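Local coordinates for protein lovastatin nonaketide synthase, polyketide synthase component (Aspergillus terreus, PDB 7CPX) that builds, together with its partner LovC, dihydromonacolin L, a precursor of lovastatin, on its carrier domain from nine malonyl-CoA units, with one methylation by S-adenosyl-L-methionine and repeated NADPH reductions, at residues Met1440-Gly1446 and Tyr1512-Ser1518; Asp1471-Phe1477 and Phe1493-Ile1498; Phe1487-Met1491 and Lys2428-Tyr2432. The protein carries 2 engineered substitutions. All blocks are in the same frame, centred on the assembly; numbering follows the deposited sequence.

Contact 1: Met1440-Gly1446 and Tyr1512-Ser1518; sequences MDILEIG and YDLIIAS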
loop_
_atom_site.group_PDB
_atom_site.type_symbol
_atom_site.label_atom_id
_atom_site.label_comp_id
_atom_site.label_asym_id
_atom_site.label_seq_id
_atom_site.Cartn_x
_atom_site.Cartn_y
_atom_site.Cartn_z
ATOM N N MET A 1440 -30.984 -46.754 32.482
ATOM C CA MET A 1440 -32.380 -47.145 32.377
ATOM C C MET A 1440 -33.048 -46.412 31.224
ATOM O O MET A 1440 -32.800 -45.226 31.001
ATOM C CB MET A 1440 -33.128 -46.832 33.670
ATOM C CG MET A 1440 -32.422 -47.286 34.920
ATOM S SD MET A 1440 -33.471 -47.116 36.372
ATOM C CE MET A 1440 -34.583 -48.502 36.145
ATOM N N ASP A 1441 -33.883 -47.133 30.481
ATOM C CA ASP A 1441 -34.782 -46.506 29.522
ATOM C C ASP A 1441 -35.982 -45.980 30.298
ATOM O O ASP A 1441 -36.791 -46.758 30.816
ATOM C CB ASP A 1441 -35.197 -47.499 28.442
ATOM C CG ASP A 1441 -34.064 -47.832 27.492
ATOM O OD1 ASP A 1441 -33.226 -46.944 27.230
ATOM O OD2 ASP A 1441 -34.012 -48.982 27.008
ATOM N N ILE A 1442 -36.087 -44.659 30.393
ATOM C CA ILE A 1442 -37.046 -44.000 31.270
ATOM C C ILE A 1442 -38.168 -43.420 30.426
ATOM O O ILE A 1442 -37.917 -42.752 29.415
ATOM C CB ILE A 1442 -36.365 -42.906 32.109
ATOM C CG1 ILE A 1442 -35.282 -43.529 32.996
ATOM C CG2 ILE A 1442 -37.403 -42.162 32.935
ATOM C CD1 ILE A 1442 -34.503 -42.530 33.826
ATOM N N LEU A 1443 -39.406 -43.678 30.839
ATOM C CA LEU A 1443 -40.593 -43.154 30.167
ATOM C C LEU A 1443 -41.475 -42.481 31.209
ATOM O O LEU A 1443 -42.017 -43.152 32.090
ATOM C CB LEU A 1443 -41.350 -44.268 29.443
ATOM C CG LEU A 1443 -42.833 -44.032 29.146
ATOM C CD1 LEU A 1443 -43.029 -42.771 28.325
ATOM C CD2 LEU A 1443 -43.419 -45.235 28.427
ATOM N N GLU A 1444 -41.623 -41.163 31.113
ATOM C CA GLU A 1444 -42.441 -40.406 32.055
ATOM C C GLU A 1444 -43.792 -40.118 31.413
ATOM O O GLU A 1444 -43.894 -39.294 30.499
ATOM C CB GLU A 1444 -41.751 -39.113 32.477
ATOM C CG GLU A 1444 -42.501 -38.380 33.580
ATOM C CD GLU A 1444 -41.705 -37.240 34.178
ATOM O OE1 GLU A 1444 -40.650 -36.889 33.610
ATOM O OE2 GLU A 1444 -42.134 -36.693 35.215
ATOM N N ILE A 1445 -44.820 -40.791 31.902
ATOM C CA ILE A 1445 -46.196 -40.557 31.492
ATOM C C ILE A 1445 -46.802 -39.528 32.433
ATOM O O ILE A 1445 -46.542 -39.540 33.644
ATOM C CB ILE A 1445 -47.003 -41.870 31.502
ATOM C CG1 ILE A 1445 -46.252 -42.966 30.741
ATOM C CG2 ILE A 1445 -48.374 -41.649 30.885
ATOM C CD1 ILE A 1445 -46.877 -44.337 30.870
ATOM N N GLY A 1446 -47.607 -38.627 31.877
ATOM C CA GLY A 1446 -48.161 -37.546 32.663
ATOM C C GLY A 1446 -47.197 -36.416 32.926
ATOM O O GLY A 1446 -47.435 -35.611 33.832
ATOM N N TYR A 1512 -38.553 -50.599 28.031
ATOM C CA TYR A 1512 -38.298 -49.528 28.984
ATOM C C TYR A 1512 -37.914 -50.117 30.331
ATOM O O TYR A 1512 -38.596 -51.010 30.843
ATOM C CB TYR A 1512 -39.522 -48.623 29.128
ATOM C CG TYR A 1512 -39.689 -47.679 27.965
ATOM C CD1 TYR A 1512 -39.014 -46.471 27.933
ATOM C CD2 TYR A 1512 -40.510 -48.000 26.894
ATOM C CE1 TYR A 1512 -39.154 -45.606 26.874
ATOM C CE2 TYR A 1512 -40.657 -47.138 25.828
ATOM C CZ TYR A 1512 -39.977 -45.940 25.823
ATOM O OH TYR A 1512 -40.117 -45.072 24.764
ATOM N N ASP A 1513 -36.819 -49.611 30.899
ATOM C CA ASP A 1513 -36.377 -50.071 32.208
ATOM C C ASP A 1513 -37.232 -49.483 33.322
ATOM O O ASP A 1513 -37.474 -50.148 34.335
ATOM C CB ASP A 1513 -34.907 -49.706 32.421
ATOM C CG ASP A 1513 -33.975 -50.471 31.502
ATOM O OD1 ASP A 1513 -33.997 -51.718 31.535
ATOM O OD2 ASP A 1513 -33.225 -49.824 30.740
ATOM N N LEU A 1514 -37.697 -48.246 33.158
ATOM C CA LEU A 1514 -38.446 -47.585 34.215
ATOM C C LEU A 1514 -39.492 -46.657 33.615
ATOM O O LEU A 1514 -39.276 -46.035 32.570
ATOM C CB LEU A 1514 -37.510 -46.809 35.149
ATOM C CG LEU A 1514 -38.153 -45.816 36.120
ATOM C CD1 LEU A 1514 -37.460 -45.861 37.468
ATOM C CD2 LEU A 1514 -38.102 -44.411 35.553
ATOM N N ILE A 1515 -40.628 -46.571 34.300
ATOM C CA ILE A 1515 -41.721 -45.685 33.926
ATOM C C ILE A 1515 -42.109 -44.858 35.141
ATOM O O ILE A 1515 -42.047 -45.340 36.278
ATOM C CB ILE A 1515 -42.936 -46.466 33.383
ATOM C CG1 ILE A 1515 -42.622 -47.026 31.994
ATOM C CG2 ILE A 1515 -44.167 -45.568 33.337
ATOM C CD1 ILE A 1515 -43.706 -47.916 31.421
ATOM N N ILE A 1516 -42.493 -43.608 34.898
ATOM C CA ILE A 1516 -42.859 -42.659 35.945
ATOM C C ILE A 1516 -44.217 -42.077 35.585
ATOM O O ILE A 1516 -44.320 -41.256 34.668
ATOM C CB ILE A 1516 -41.820 -41.540 36.102
ATOM C CG1 ILE A 1516 -40.472 -42.122 36.524
ATOM C CG2 ILE A 1516 -42.298 -40.517 37.120
ATOM C CD1 ILE A 1516 -39.300 -41.194 36.279
ATOM N N ALA A 1517 -45.255 -42.484 36.310
ATOM C CA ALA A 1517 -46.599 -41.952 36.111
ATOM C C ALA A 1517 -46.810 -40.800 37.086
ATOM O O ALA A 1517 -47.007 -41.023 38.285
ATOM C CB ALA A 1517 -47.649 -43.040 36.310
ATOM N N SER A 1518 -46.790 -39.573 36.568
ATOM C CA SER A 1518 -46.831 -38.367 37.394
ATOM C C SER A 1518 -48.273 -37.882 37.498
ATOM O O SER A 1518 -48.752 -37.114 36.664
ATOM C CB SER A 1518 -45.924 -37.289 36.812
ATOM O OG SER A 1518 -46.009 -36.092 37.566
#

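Contact 2: Asp1471-Phe1477 and Phe1493-Ile1498; sequences DISTGFF and FEPLDI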
loop_
_atom_site.group_PDB
_atom_site.type_symbol
_atom_site.label_atom_id
_atom_site.label_comp_id
_atom_site.label_asym_id
_atom_site.label_seq_id
_atom_site.Cartn_x
_atom_site.Cartn_y
_atom_site.Cartn_z
ATOM N N ASP A 1471 -46.726 -37.566 27.311
ATOM C CA ASP A 1471 -47.996 -37.126 27.866
ATOM C C ASP A 1471 -49.080 -37.472 26.858
ATOM O O ASP A 1471 -48.801 -37.722 25.682
ATOM C CB ASP A 1471 -47.993 -35.625 28.178
ATOM C CG ASP A 1471 -49.240 -35.178 28.923
ATOM O OD1 ASP A 1471 -50.346 -35.644 28.579
ATOM O OD2 ASP A 1471 -49.114 -34.362 29.860
ATOM N N ILE A 1472 -50.326 -37.486 27.335
ATOM C CA ILE A 1472 -51.445 -37.810 26.460
ATOM C C ILE A 1472 -51.564 -36.803 25.325
ATOM O O ILE A 1472 -52.129 -37.120 24.273
ATOM C CB ILE A 1472 -52.756 -37.891 27.272
ATOM C CG1 ILE A 1472 -52.642 -38.956 28.367
ATOM C CG2 ILE A 1472 -53.929 -38.206 26.356
ATOM C CD1 ILE A 1472 -52.319 -38.402 29.740
ATOM N N SER A 1473 -51.039 -35.593 25.510
ATOM C CA SER A 1473 -51.070 -34.548 24.496
ATOM C C SER A 1473 -49.651 -34.103 24.171
ATOM O O SER A 1473 -48.818 -33.942 25.068
ATOM C CB SER A 1473 -51.896 -33.349 24.968
ATOM O OG SER A 1473 -51.921 -32.331 23.982
ATOM N N THR A 1474 -49.383 -33.903 22.879
ATOM C CA THR A 1474 -48.065 -33.476 22.422
ATOM C C THR A 1474 -47.807 -31.992 22.647
ATOM O O THR A 1474 -46.667 -31.547 22.469
ATOM C CB THR A 1474 -47.898 -33.784 20.931
ATOM O OG1 THR A 1474 -48.942 -33.146 20.188
ATOM C CG2 THR A 1474 -47.943 -35.280 20.683
ATOM N N GLY A 1475 -48.824 -31.223 23.038
ATOM C CA GLY A 1475 -48.657 -29.783 23.139
ATOM C C GLY A 1475 -47.536 -29.374 24.074
ATOM O O GLY A 1475 -46.869 -28.362 23.843
ATOM N N PHE A 1476 -47.310 -30.147 25.136
ATOM C CA PHE A 1476 -46.274 -29.808 26.102
ATOM C C PHE A 1476 -44.870 -30.099 25.586
ATOM O O PHE A 1476 -43.904 -29.537 26.115
ATOM C CB PHE A 1476 -46.494 -30.575 27.407
ATOM C CG PHE A 1476 -47.900 -30.501 27.927
ATOM C CD1 PHE A 1476 -48.299 -29.454 28.741
ATOM C CD2 PHE A 1476 -48.824 -31.481 27.604
ATOM C CE1 PHE A 1476 -49.593 -29.385 29.221
ATOM C CE2 PHE A 1476 -50.118 -31.417 28.081
ATOM C CZ PHE A 1476 -50.503 -30.368 28.891
ATOM N N PHE A 1477 -44.738 -30.946 24.562
ATOM C CA PHE A 1477 -43.415 -31.405 24.151
ATOM C C PHE A 1477 -42.498 -30.235 23.823
ATOM O O PHE A 1477 -41.334 -30.215 24.242
ATOM C CB PHE A 1477 -43.532 -32.347 22.952
ATOM C CG PHE A 1477 -44.123 -33.693 23.283
ATOM C CD1 PHE A 1477 -44.569 -33.986 24.563
ATOM C CD2 PHE A 1477 -44.222 -34.671 22.309
ATOM C CE1 PHE A 1477 -45.106 -35.222 24.860
ATOM C CE2 PHE A 1477 -44.759 -35.909 22.602
ATOM C CZ PHE A 1477 -45.201 -36.184 23.879
ATOM N N PHE A 1493 -39.029 -37.465 22.658
ATOM C CA PHE A 1493 -40.398 -37.059 22.951
ATOM C C PHE A 1493 -41.362 -37.890 22.117
ATOM O O PHE A 1493 -41.229 -37.957 20.890
ATOM C CB PHE A 1493 -40.587 -35.568 22.673
ATOM C CG PHE A 1493 -39.548 -34.699 23.323
ATOM C CD1 PHE A 1493 -38.348 -34.438 22.684
ATOM C CD2 PHE A 1493 -39.769 -34.149 24.573
ATOM C CE1 PHE A 1493 -37.389 -33.644 23.279
ATOM C CE2 PHE A 1493 -38.814 -33.352 25.173
ATOM C CZ PHE A 1493 -37.622 -33.099 24.525
ATOM N N GLU A 1494 -42.332 -38.519 22.785
ATOM C CA GLU A 1494 -43.352 -39.315 22.126
ATOM C C GLU A 1494 -44.615 -39.273 22.975
ATOM O O GLU A 1494 -44.523 -39.397 24.205
ATOM C CB GLU A 1494 -42.913 -40.769 21.929
ATOM C CG GLU A 1494 -41.661 -40.934 21.086
ATOM C CD GLU A 1494 -41.320 -42.390 20.835
ATOM O OE1 GLU A 1494 -42.103 -43.266 21.258
ATOM O OE2 GLU A 1494 -40.269 -42.658 20.216
ATOM N N PRO A 1495 -45.789 -39.103 22.370
ATOM C CA PRO A 1495 -47.029 -39.102 23.148
ATOM C C PRO A 1495 -47.561 -40.504 23.394
ATOM O O PRO A 1495 -47.426 -41.409 22.570
ATOM C CB PRO A 1495 -47.988 -38.307 22.253
ATOM C CG PRO A 1495 -47.548 -38.660 20.875
ATOM C CD PRO A 1495 -46.048 -38.845 20.941
ATOM N N LEU A 1496 -48.181 -40.671 24.560
ATOM C CA LEU A 1496 -48.789 -41.940 24.931
ATOM C C LEU A 1496 -50.137 -41.681 25.581
ATOM O O LEU A 1496 -50.244 -40.855 26.491
ATOM C CB LEU A 1496 -47.897 -42.728 25.895
ATOM C CG LEU A 1496 -48.362 -44.145 26.238
ATOM C CD1 LEU A 1496 -48.179 -45.083 25.058
ATOM C CD2 LEU A 1496 -47.618 -44.665 27.455
ATOM N N ASP A 1497 -51.158 -42.392 25.112
ATOM C CA ASP A 1497 -52.460 -42.416 25.770
ATOM C C ASP A 1497 -52.485 -43.654 26.656
ATOM O O ASP A 1497 -52.614 -44.779 26.168
ATOM C CB ASP A 1497 -53.590 -42.425 24.747
ATOM C CG ASP A 1497 -54.961 -42.352 25.391
ATOM O OD1 ASP A 1497 -55.032 -42.243 26.633
ATOM O OD2 ASP A 1497 -55.969 -42.405 24.654
ATOM N N ILE A 1498 -52.354 -43.447 27.969
ATOM C CA ILE A 1498 -52.330 -44.575 28.895
ATOM C C ILE A 1498 -53.607 -45.389 28.774
ATOM O O ILE A 1498 -53.619 -46.581 29.100
ATOM C CB ILE A 1498 -52.126 -44.135 30.368
ATOM C CG1 ILE A 1498 -51.792 -42.644 30.495
ATOM C CG2 ILE A 1498 -51.023 -44.965 31.005
ATOM C CD1 ILE A 1498 -51.540 -42.191 31.916
#

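Contact 3: Phe1487-Met1491 and Lys2428-Tyr2432; sequences FEDRM and KIPEY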
loop_
_atom_site.group_PDB
_atom_site.type_symbol
_atom_site.label_atom_id
_atom_site.label_comp_id
_atom_site.label_asym_id
_atom_site.label_seq_id
_atom_site.Cartn_x
_atom_site.Cartn_y
_atom_site.Cartn_z
ATOM N N PHE A 1487 -30.783 -32.568 28.489
ATOM C CA PHE A 1487 -31.021 -33.999 28.386
ATOM C C PHE A 1487 -31.508 -34.408 27.001
ATOM O O PHE A 1487 -31.810 -35.585 26.785
ATOM C CB PHE A 1487 -32.039 -34.434 29.442
ATOM C CG PHE A 1487 -31.806 -33.826 30.795
ATOM C CD1 PHE A 1487 -30.974 -34.442 31.712
ATOM C CD2 PHE A 1487 -32.423 -32.638 31.150
ATOM C CE1 PHE A 1487 -30.759 -33.885 32.958
ATOM C CE2 PHE A 1487 -32.212 -32.076 32.393
ATOM C CZ PHE A 1487 -31.378 -32.700 33.299
ATOM N N GLU A 1488 -31.590 -33.464 26.061
ATOM C CA GLU A 1488 -32.126 -33.777 24.742
ATOM C C GLU A 1488 -31.298 -34.840 24.032
ATOM O O GLU A 1488 -31.835 -35.597 23.217
ATOM C CB GLU A 1488 -32.197 -32.510 23.891
ATOM C CG GLU A 1488 -32.882 -32.705 22.548
ATOM C CD GLU A 1488 -33.072 -31.402 21.798
ATOM O OE1 GLU A 1488 -32.638 -30.351 22.311
ATOM O OE2 GLU A 1488 -33.657 -31.430 20.695
ATOM N N ASP A 1489 -29.997 -34.914 24.322
ATOM C CA ASP A 1489 -29.175 -35.955 23.719
ATOM C C ASP A 1489 -29.672 -37.340 24.104
ATOM O O ASP A 1489 -29.692 -38.250 23.267
ATOM C CB ASP A 1489 -27.713 -35.778 24.132
ATOM C CG ASP A 1489 -27.521 -35.833 25.634
ATOM O OD1 ASP A 1489 -28.460 -35.459 26.368
ATOM O OD2 ASP A 1489 -26.431 -36.248 26.080
ATOM N N ARG A 1490 -30.078 -37.519 25.361
ATOM C CA ARG A 1490 -30.655 -38.772 25.822
ATOM C C ARG A 1490 -32.177 -38.773 25.795
ATOM O O ARG A 1490 -32.778 -39.852 25.803
ATOM C CB ARG A 1490 -30.191 -39.074 27.252
ATOM C CG ARG A 1490 -28.704 -39.366 27.387
ATOM C CD ARG A 1490 -28.387 -40.838 27.161
ATOM N NE ARG A 1490 -27.093 -41.202 27.727
ATOM C CZ ARG A 1490 -26.592 -42.429 27.735
ATOM N NH1 ARG A 1490 -27.243 -43.448 27.201
ATOM N NH2 ARG A 1490 -25.405 -42.640 28.295
ATOM N N MET A 1491 -32.808 -37.602 25.759
ATOM C CA MET A 1491 -34.257 -37.506 25.847
ATOM C C MET A 1491 -34.889 -37.530 24.461
ATOM O O MET A 1491 -34.389 -36.909 23.520
ATOM C CB MET A 1491 -34.668 -36.231 26.583
ATOM C CG MET A 1491 -36.174 -36.032 26.684
ATOM S SD MET A 1491 -36.634 -34.558 27.615
ATOM C CE MET A 1491 -36.194 -35.050 29.279
ATOM N N LYS A 2428 -21.617 -44.031 30.659
ATOM C CA LYS A 2428 -21.914 -44.560 29.337
ATOM C C LYS A 2428 -22.515 -43.485 28.440
ATOM O O LYS A 2428 -23.280 -42.628 28.887
ATOM C CB LYS A 2428 -22.863 -45.755 29.442
ATOM C CG LYS A 2428 -22.229 -46.959 30.118
ATOM C CD LYS A 2428 -23.222 -48.088 30.320
ATOM C CE LYS A 2428 -22.552 -49.310 30.927
ATOM N NZ LYS A 2428 -23.515 -50.422 31.160
ATOM N N ILE A 2429 -22.152 -43.542 27.161
ATOM C CA ILE A 2429 -22.562 -42.553 26.166
ATOM C C ILE A 2429 -23.954 -42.901 25.647
ATOM O O ILE A 2429 -24.350 -44.075 25.687
ATOM C CB ILE A 2429 -21.547 -42.487 25.012
ATOM C CG1 ILE A 2429 -20.146 -42.192 25.554
ATOM C CG2 ILE A 2429 -21.943 -41.428 23.985
ATOM C CD1 ILE A 2429 -19.075 -42.164 24.483
ATOM N N PRO A 2430 -24.737 -41.919 25.171
ATOM C CA PRO A 2430 -25.970 -42.243 24.443
ATOM C C PRO A 2430 -25.781 -43.358 23.427
ATOM O O PRO A 2430 -24.690 -43.528 22.875
ATOM C CB PRO A 2430 -26.326 -40.918 23.756
ATOM C CG PRO A 2430 -25.621 -39.841 24.558
ATOM C CD PRO A 2430 -24.698 -40.498 25.552
ATOM N N GLU A 2431 -26.845 -44.120 23.173
ATOM C CA GLU A 2431 -26.788 -45.266 22.275
ATOM C C GLU A 2431 -27.496 -45.045 20.949
ATOM O O GLU A 2431 -27.111 -45.660 19.952
ATOM C CB GLU A 2431 -27.386 -46.509 22.953
ATOM C CG GLU A 2431 -28.454 -46.232 24.010
ATOM C CD GLU A 2431 -29.699 -45.566 23.452
ATOM O OE1 GLU A 2431 -29.574 -44.525 22.776
ATOM O OE2 GLU A 2431 -30.808 -46.087 23.693
ATOM N N TYR A 2432 -28.512 -44.189 20.908
ATOM C CA TYR A 2432 -29.262 -43.941 19.681
ATOM C C TYR A 2432 -29.210 -42.463 19.309
ATOM O O TYR A 2432 -30.197 -41.743 19.454
ATOM C CB TYR A 2432 -30.717 -44.392 19.838
ATOM C CG TYR A 2432 -30.880 -45.845 20.231
ATOM C CD1 TYR A 2432 -29.940 -46.797 19.862
ATOM C CD2 TYR A 2432 -31.975 -46.261 20.974
ATOM C CE1 TYR A 2432 -30.086 -48.123 20.221
ATOM C CE2 TYR A 2432 -32.130 -47.584 21.338
ATOM C CZ TYR A 2432 -31.183 -48.511 20.959
ATOM O OH TYR A 2432 -31.333 -49.831 21.318
#

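Contact 1: Met1440-Gly1446 and Tyr1512-Ser1518
Leu-1443 lies over one face of the Tyr-1512 ring: its CB stands 3.9 Å from the ring centroid in a CH-pi contact, and its CD2 hangs above the ring centre. The ring turns an edge to Asp-1441 O, and its hydroxyl pairs with Thr-1468. On the same face of the sheet, Leu-1443 and Ile-1515 run side by side and point the same way, with Leu-1443 CD2 4.0 Å from Ile-1515 CD1, while the tip of Ile-1445 slants over Ile-1515 CG2. The other face has its own row. Ile-1442 lies alongside Leu-1514, CG2 to CD2 3.5 Å, and also meets Ile-1516 CD1. A bend at chi3 (75°) folds Met-1440 CE back against Leu-1514 CB, 3.5 Å away. Glu-1444 passes its CG across Ile-1516 and extends its carboxylate to Thr-1453 and Tyr-1467. At the start of the pair Asp-1513 OD2 accepts from Asp-1441 N at 2.8 Å through its anti lone pair. The Asp-1441 carboxylate is bound by Ser-1466 and Asn-1465; its OD2 lies 3.9 Å from Asp-1513 OD2, like charges that probably disfavour each other, eased perhaps by long, weak ion pairs of both aspartates with Lys-1539. Between these two faces the strands run parallel, 15° apart, zipped by Leu-1514 N to Asp-1441 O, Leu-1443 N to Leu-1514 O, Ile-1516 N to Leu-1443 O and Ser-1518 N to Ile-1445 O, with a weak bond from Ile-1445 N to Ile-1516 O. Gly-1446 then opens a turn consistent with the glycine-rich loop of Rossmann-like methyltransferases. Strand 1464-1469 flanks 1440-1445 and strand 1542-1547 flanks 1512-1518, so the pair lies in the interior of its sheet, and helix 1527-1537 covers Leu-1443, Tyr-1512 and Ile-1515.

Contact 2: Asp1471-Phe1477 and Phe1493-Ile1498
Phe-1477 drives its ring edge into the backbone between Glu-1494 and Pro-1495, and this is the dense, buried part of the contact. Its CZ comes within 3.3 Å of Glu-1494 C, with Pro-1495 N also near the ring plane, and its CE2 lies 3.6 Å from Pro-1495 CD. Thr-1474 CA, in the turn leading into the helix, sits over the centre of one ring face. Phe-1493 adds its CB, 4.2 Å from the Phe-1477 ring centroid and off-centre, as the two side chains run antiparallel alongside one another. One backbone bond crosses the contact, Leu-1496 N to Asp-1471 O at 3.2 Å, met from well above the carbonyl plane, and Ile-1472 CA adds a CH...O contact to Leu-1496 O. Beyond it the packing thins. Ile-1472 CD1 only reaches Ile-1498 CG1 at 4.3 Å, and the Asp-1497 carboxylate skirts Ile-1472 CG2 while bonding to Arg-1499 N. Thr-1474 and Ser-1473 lie on the solvent side. A chi1 of 57° sets Thr-1474 OG1 on the side flanked by N and C and turns the methyl CG2 to the rim of Pro-1495, 3.4 Å from its CG. Ser-1473 N gives to the buried Asp-1471 OD1 in an Asx turn, and Ser-1473 OG takes a weak capping bond from Gly-1475 N. Two loops at the carboxyl ends of neighbouring parallel strands, 1464-1469 and 1491-1493, are thus joined. In Rossmann-like methyltransferases an acidic residue after the second strand commonly holds the ribose of S-adenosylmethionine and the loop after the third borders its adenine; Asp-1471 and Asp-1497 probably occupy comparable positions, though no such cofactor is present here.

Contact 3: Phe1487-Met1491 and Lys2428-Tyr2432
Arg-1490 lays its guanidinium over the peptide link between Ile-2429 and Pro-2430. Pro-2430 N lies under the centre of the flat group, while Ile-2429 C sits under its rim. The proline ring continues the overlap toward the aliphatic part of the arginine, where Arg-1490 CD is 3.9 Å from Pro-2430 CG. The two side chains meet at about a right angle; the arginine is bent at chi2 (-87°) and extended beyond it. Lys-2428 O faces the guanidinium edge, but it is modelled too close to NH2 for the pairing to be trusted, and the close approach of the whole guanidinium is doubtful with it. Asp-1489 borders the proline more loosely, its OD2 4.0 Å from Pro-2430 CG, and its OD1 takes a weak bond from Arg-1490 N. Polar ties run through a third party, Asn-1465, whose carbonyl O accepts from Arg-1490 NH1 and whose ND2 gives to Glu-2431 OE2. The other carboxylate oxygen, Glu-2431 OE1, remains 5.1 Å from Arg-1490 NH1. Lys-2428 leads its amine away to Phe-2419 O within the ketoreductase domain. The two segments bury 226 Å² in all, a small patch at the surface between the methyltransferase domain and the ketoreductase domain of the same chain. With no well-defined hydrogen bond directly across it, the contact rests on a cationic plane lying over the Ile-2429 to Pro-2430 peptide, its exact placement uncertain, supported by bonds through Asn-1465 and probably by a mild attraction between Arg-1490 and Glu-2431.

Following the chain from the N terminus, strand 1440-1445 opens contact 1, which closes when strand 1512-1518 pairs with it 66 residues on. Nested in that loop, contact 2 brings the start of helix 1475-1483 onto the loop after strand 1491-1493. The two touch where Ile-1445 packs on Leu-1496 and Ile-1498, joining the middle of the methyltransferase sheet to the loops at its carboxyl end. Contact 3 begins at 1487-1491, between the segments of contact 2, and returns only after 936 residues, so it crosses both others. It ties the edge of the methyltransferase domain to the last modelled residues of the ketoreductase domain.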